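Local coordinates for protein nucleotidyltransferase (Thermus thermophilus HB8, PDB 1WWP) that is of unknown function but probably serves as the substrate-binding partner of a nucleotidyltransferase, at residues A[1-13]-A[25-37]. Numbering follows the deposited sequence.
Sequences MAEKALATLKELA and AAIQRFEYTFEAF
CA atoms pair most closely as A2 with A36, A5 with T33, L9 with R29 and L12 with A26, where helix 2-13 runs nearly antiparallel to 25-37, part of helix 20-49; the short axes approach to 8.7 Å at a crossing angle of -160°. Alanines line part of the interface, with A26 CB 3.9 Å from L12 CB.

R29, extended from CG to NE, reaches across to helix 2-13 and slots among T8, L9, E11 and L12. Its NH1 gives a bent hydrogen bond to T8 O (2.9 Å, 143° at the hydrogen), an oxygen that lies out of the guanidinium plane. T8 CB covers one face of the group; L12 CD1 presses on the other, 3.3 Å from NH1. E11 CB lies at the edge, its carboxylate near enough only for charge attraction. NE makes a salt bridge with D24 of the second subunit, so an alanine here would probably leave that aspartate without its mate and open a gap between T8 and L12.

Y32 turns its ring edge to A5 CB and brings OH within 2.9 Å of T8 OG1. T8 chi1 of 63° places OG1 between its backbone N and carbonyl carbon, where it donates to A5 O. T33 OG1 likewise donates within its own helix, to R29 O. L9 fits as a knob among A26, R29, F30 and T33, its CD1 4.3 Å from F30 CB.

Helix 93-116 packs against both A2 and A26. The knobs of L9 and R29 interlock two consecutive antiparallel helices, an alpha-helical hairpin within this all-helical bundle, its R29 side joined to the dimer interface.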
loop_
_atom_site.group_PDB
_atom_site.type_symbol
_atom_site.label_atom_id
_atom_site.label_comp_id
_atom_site.label_asym_id
_atom_site.label_seq_id
_atom_site.Cartn_x
_atom_site.Cartn_y
_atom_site.Cartn_z
HETATM N N MSE A 1 -16.098 -2.196 -6.399
HETATM C CA MSE A 1 -14.880 -1.882 -7.198
HETATM C C MSE A 1 -14.143 -3.154 -7.612
HETATM O O MSE A 1 -13.382 -3.152 -8.580
HETATM C CB MSE A 1 -13.943 -0.974 -6.389
HETATM C CG MSE A 1 -12.588 -0.725 -7.047
HETATM SE SE MSE A 1 -11.532 0.663 -6.194
HETATM C CE MSE A 1 -11.752 2.054 -7.522
ATOM N N ALA A 2 -14.387 -4.236 -6.877
ATOM C CA ALA A 2 -13.754 -5.528 -7.129
ATOM C C ALA A 2 -13.371 -5.795 -8.592
ATOM O O ALA A 2 -12.243 -5.526 -8.999
ATOM C CB ALA A 2 -14.652 -6.649 -6.610
ATOM N N GLU A 3 -14.316 -6.320 -9.369
ATOM C CA GLU A 3 -14.106 -6.662 -10.782
ATOM C C GLU A 3 -13.275 -5.693 -11.636
ATOM O O GLU A 3 -12.295 -6.097 -12.267
ATOM C CB GLU A 3 -15.458 -6.889 -11.471
ATOM C CG GLU A 3 -16.279 -8.036 -10.888
ATOM C CD GLU A 3 -17.189 -7.606 -9.743
ATOM O OE1 GLU A 3 -16.699 -6.999 -8.766
ATOM O OE2 GLU A 3 -18.405 -7.885 -9.821
ATOM N N LYS A 4 -13.671 -4.426 -11.671
ATOM C CA LYS A 4 -12.967 -3.425 -12.469
ATOM C C LYS A 4 -11.534 -3.222 -11.969
ATOM O O LYS A 4 -10.598 -3.055 -12.760
ATOM C CB LYS A 4 -13.734 -2.102 -12.424
ATOM C CG LYS A 4 -13.611 -1.245 -13.680
ATOM C CD LYS A 4 -12.199 -0.715 -13.884
ATOM C CE LYS A 4 -12.157 0.282 -15.029
ATOM N NZ LYS A 4 -10.786 0.802 -15.264
ATOM N N ALA A 5 -11.368 -3.232 -10.652
ATOM C CA ALA A 5 -10.047 -3.069 -10.062
ATOM C C ALA A 5 -9.232 -4.301 -10.445
ATOM O O ALA A 5 -8.052 -4.206 -10.771
ATOM C CB ALA A 5 -10.161 -2.953 -8.549
ATOM N N LEU A 6 -9.888 -5.456 -10.424
ATOM C CA LEU A 6 -9.249 -6.715 -10.776
ATOM C C LEU A 6 -8.726 -6.714 -12.216
ATOM O O LEU A 6 -7.775 -7.422 -12.535
ATOM C CB LEU A 6 -10.234 -7.870 -10.584
ATOM C CG LEU A 6 -9.751 -9.282 -10.928
ATOM C CD1 LEU A 6 -8.394 -9.584 -10.274
ATOM C CD2 LEU A 6 -10.801 -10.270 -10.458
ATOM N N ALA A 7 -9.340 -5.897 -13.068
ATOM C CA ALA A 7 -8.961 -5.789 -14.484
ATOM C C ALA A 7 -7.630 -5.077 -14.676
ATOM O O ALA A 7 -6.813 -5.462 -15.516
ATOM C CB ALA A 7 -10.058 -5.050 -15.251
ATOM N N THR A 8 -7.413 -4.025 -13.895
ATOM C CA THR A 8 -6.177 -3.259 -13.982
ATOM C C THR A 8 -5.028 -4.104 -13.440
ATOM O O THR A 8 -3.894 -4.011 -13.922
ATOM C CB THR A 8 -6.298 -1.959 -13.193
ATOM O OG1 THR A 8 -6.504 -2.259 -11.807
ATOM C CG2 THR A 8 -7.495 -1.165 -13.694
ATOM N N LEU A 9 -5.321 -4.942 -12.449
ATOM C CA LEU A 9 -4.298 -5.818 -11.882
ATOM C C LEU A 9 -3.839 -6.842 -12.924
ATOM O O LEU A 9 -2.637 -7.041 -13.127
ATOM C CB LEU A 9 -4.842 -6.564 -10.653
ATOM C CG LEU A 9 -3.984 -7.739 -10.146
ATOM C CD1 LEU A 9 -2.610 -7.235 -9.777
ATOM C CD2 LEU A 9 -4.633 -8.399 -8.958
ATOM N N LYS A 10 -4.801 -7.498 -13.570
ATOM C CA LYS A 10 -4.485 -8.513 -14.569
ATOM C C LYS A 10 -3.630 -7.977 -15.712
ATOM O O LYS A 10 -2.878 -8.728 -16.333
ATOM C CB LYS A 10 -5.771 -9.153 -15.096
ATOM C CG LYS A 10 -6.436 -10.041 -14.053
ATOM C CD LYS A 10 -7.621 -10.815 -14.601
ATOM C CE LYS A 10 -8.786 -9.903 -14.947
ATOM N NZ LYS A 10 -9.945 -10.693 -15.453
ATOM N N GLU A 11 -3.730 -6.677 -15.975
ATOM C CA GLU A 11 -2.927 -6.055 -17.016
ATOM C C GLU A 11 -1.441 -6.262 -16.730
ATOM O O GLU A 11 -0.639 -6.403 -17.650
ATOM C CB GLU A 11 -3.179 -4.548 -17.073
ATOM C CG GLU A 11 -4.566 -4.126 -17.514
ATOM C CD GLU A 11 -4.650 -2.628 -17.754
ATOM O OE1 GLU A 11 -3.849 -2.119 -18.564
ATOM O OE2 GLU A 11 -5.511 -1.956 -17.144
ATOM N N LEU A 12 -1.077 -6.285 -15.452
ATOM C CA LEU A 12 0.324 -6.406 -15.071
ATOM C C LEU A 12 0.711 -7.692 -14.357
ATOM O O LEU A 12 1.859 -8.114 -14.428
ATOM C CB LEU A 12 0.703 -5.230 -14.172
ATOM C CG LEU A 12 0.525 -3.807 -14.699
ATOM C CD1 LEU A 12 0.554 -2.816 -13.534
ATOM C CD2 LEU A 12 1.616 -3.494 -15.695
ATOM N N ALA A 13 -0.240 -8.306 -13.663
ATOM C CA ALA A 13 0.047 -9.522 -12.901
ATOM C C ALA A 13 0.541 -10.710 -13.728
ATOM O O ALA A 13 1.207 -11.601 -13.202
ATOM C CB ALA A 13 -1.179 -9.924 -12.096
ATOM N N ALA A 25 3.881 -1.113 -9.695
ATOM C CA ALA A 25 2.513 -0.808 -10.091
ATOM C C ALA A 25 1.591 -2.009 -9.861
ATOM O O ALA A 25 0.441 -1.856 -9.466
ATOM C CB ALA A 25 2.476 -0.404 -11.573
ATOM N N ALA A 26 2.089 -3.207 -10.135
ATOM C CA ALA A 26 1.292 -4.420 -9.949
ATOM C C ALA A 26 1.022 -4.601 -8.457
ATOM O O ALA A 26 -0.034 -5.068 -8.058
ATOM C CB ALA A 26 2.036 -5.628 -10.485
ATOM N N ILE A 27 1.988 -4.223 -7.635
ATOM C CA ILE A 27 1.826 -4.364 -6.193
ATOM C C ILE A 27 0.770 -3.386 -5.678
ATOM O O ILE A 27 -0.067 -3.735 -4.850
ATOM C CB ILE A 27 3.177 -4.139 -5.495
ATOM C CG1 ILE A 27 4.109 -5.300 -5.838
ATOM C CG2 ILE A 27 2.987 -3.991 -3.997
ATOM C CD1 ILE A 27 5.545 -5.076 -5.397
ATOM N N GLN A 28 0.808 -2.161 -6.191
ATOM C CA GLN A 28 -0.160 -1.144 -5.818
ATOM C C GLN A 28 -1.566 -1.609 -6.207
ATOM O O GLN A 28 -2.509 -1.501 -5.421
ATOM C CB GLN A 28 0.176 0.182 -6.525
ATOM C CG GLN A 28 -0.930 1.238 -6.471
ATOM C CD GLN A 28 -1.140 1.844 -5.081
ATOM O OE1 GLN A 28 -2.003 2.705 -4.906
ATOM N NE2 GLN A 28 -0.355 1.403 -4.098
ATOM N N ARG A 29 -1.713 -2.139 -7.413
ATOM C CA ARG A 29 -3.024 -2.599 -7.871
ATOM C C ARG A 29 -3.509 -3.787 -7.076
ATOM O O ARG A 29 -4.700 -3.935 -6.823
ATOM C CB ARG A 29 -2.967 -2.941 -9.363
ATOM C CG ARG A 29 -2.655 -1.720 -10.214
ATOM C CD ARG A 29 -2.561 -2.013 -11.726
ATOM N NE ARG A 29 -2.385 -0.737 -12.417
ATOM C CZ ARG A 29 -2.298 -0.565 -13.733
ATOM N NH1 ARG A 29 -2.370 -1.599 -14.567
ATOM N NH2 ARG A 29 -2.127 0.660 -14.211
ATOM N N PHE A 30 -2.589 -4.660 -6.698
ATOM C CA PHE A 30 -2.974 -5.797 -5.879
ATOM C C PHE A 30 -3.583 -5.247 -4.570
ATOM O O PHE A 30 -4.598 -5.746 -4.072
ATOM C CB PHE A 30 -1.731 -6.642 -5.576
ATOM C CG PHE A 30 -1.897 -7.562 -4.399
ATOM C CD1 PHE A 30 -2.877 -8.545 -4.397
ATOM C CD2 PHE A 30 -1.077 -7.425 -3.277
ATOM C CE1 PHE A 30 -3.046 -9.382 -3.285
ATOM C CE2 PHE A 30 -1.241 -8.266 -2.150
ATOM C CZ PHE A 30 -2.224 -9.239 -2.160
ATOM N N GLU A 31 -2.959 -4.207 -4.030
ATOM C CA GLU A 31 -3.438 -3.614 -2.787
ATOM C C GLU A 31 -4.888 -3.182 -2.878
ATOM O O GLU A 31 -5.731 -3.674 -2.122
ATOM C CB GLU A 31 -2.571 -2.415 -2.402
ATOM C CG GLU A 31 -1.183 -2.786 -1.881
ATOM C CD GLU A 31 -0.417 -1.573 -1.366
ATOM O OE1 GLU A 31 0.552 -1.754 -0.601
ATOM O OE2 GLU A 31 -0.778 -0.432 -1.720
ATOM N N TYR A 32 -5.205 -2.284 -3.810
ATOM C CA TYR A 32 -6.583 -1.837 -3.893
ATOM C C TYR A 32 -7.559 -2.881 -4.405
ATOM O O TYR A 32 -8.756 -2.783 -4.149
ATOM C CB TYR A 32 -6.701 -0.512 -4.669
ATOM C CG TYR A 32 -6.353 -0.491 -6.141
ATOM C CD1 TYR A 32 -7.141 -1.153 -7.077
ATOM C CD2 TYR A 32 -5.301 0.313 -6.608
ATOM C CE1 TYR A 32 -6.900 -1.004 -8.459
ATOM C CE2 TYR A 32 -5.052 0.469 -7.974
ATOM C CZ TYR A 32 -5.856 -0.184 -8.895
ATOM O OH TYR A 32 -5.630 0.017 -10.241
ATOM N N THR A 33 -7.058 -3.895 -5.102
ATOM C CA THR A 33 -7.932 -4.953 -5.572
ATOM C C THR A 33 -8.286 -5.850 -4.389
ATOM O O THR A 33 -9.412 -6.336 -4.256
ATOM C CB THR A 33 -7.243 -5.825 -6.649
ATOM O OG1 THR A 33 -7.001 -5.035 -7.820
ATOM C CG2 THR A 33 -8.119 -7.037 -6.988
ATOM N N PHE A 34 -7.297 -6.082 -3.538
ATOM C CA PHE A 34 -7.485 -6.896 -2.345
ATOM C C PHE A 34 -8.530 -6.262 -1.429
ATOM O O PHE A 34 -9.457 -6.928 -0.968
ATOM C CB PHE A 34 -6.168 -6.992 -1.585
ATOM C CG PHE A 34 -6.290 -7.637 -0.243
ATOM C CD1 PHE A 34 -6.448 -6.860 0.907
ATOM C CD2 PHE A 34 -6.219 -9.022 -0.117
ATOM C CE1 PHE A 34 -6.527 -7.455 2.162
ATOM C CE2 PHE A 34 -6.299 -9.630 1.138
ATOM C CZ PHE A 34 -6.454 -8.840 2.279
ATOM N N GLU A 35 -8.351 -4.974 -1.153
ATOM C CA GLU A 35 -9.269 -4.260 -0.278
ATOM C C GLU A 35 -10.689 -4.331 -0.815
ATOM O O GLU A 35 -11.632 -4.563 -0.057
ATOM C CB GLU A 35 -8.836 -2.805 -0.128
ATOM C CG GLU A 35 -7.388 -2.624 0.377
ATOM C CD GLU A 35 -7.107 -3.277 1.743
ATOM O OE1 GLU A 35 -8.002 -3.270 2.620
ATOM O OE2 GLU A 35 -5.977 -3.776 1.940
ATOM N N ALA A 36 -10.846 -4.136 -2.120
ATOM C CA ALA A 36 -12.169 -4.199 -2.729
ATOM C C ALA A 36 -12.672 -5.631 -2.694
ATOM O O ALA A 36 -13.863 -5.885 -2.565
ATOM C CB ALA A 36 -12.124 -3.706 -4.180
ATOM N N PHE A 37 -11.755 -6.579 -2.802
ATOM C CA PHE A 37 -12.157 -7.972 -2.793
ATOM C C PHE A 37 -12.708 -8.445 -1.433
ATOM O O PHE A 37 -13.793 -9.003 -1.373
ATOM C CB PHE A 37 -10.986 -8.858 -3.206
ATOM C CG PHE A 37 -11.298 -10.315 -3.159
ATOM C CD1 PHE A 37 -12.149 -10.885 -4.096
ATOM C CD2 PHE A 37 -10.776 -11.117 -2.142
ATOM C CE1 PHE A 37 -12.482 -12.243 -4.031
ATOM C CE2 PHE A 37 -11.102 -12.470 -2.063
ATOM C CZ PHE A 37 -11.961 -13.038 -3.015
#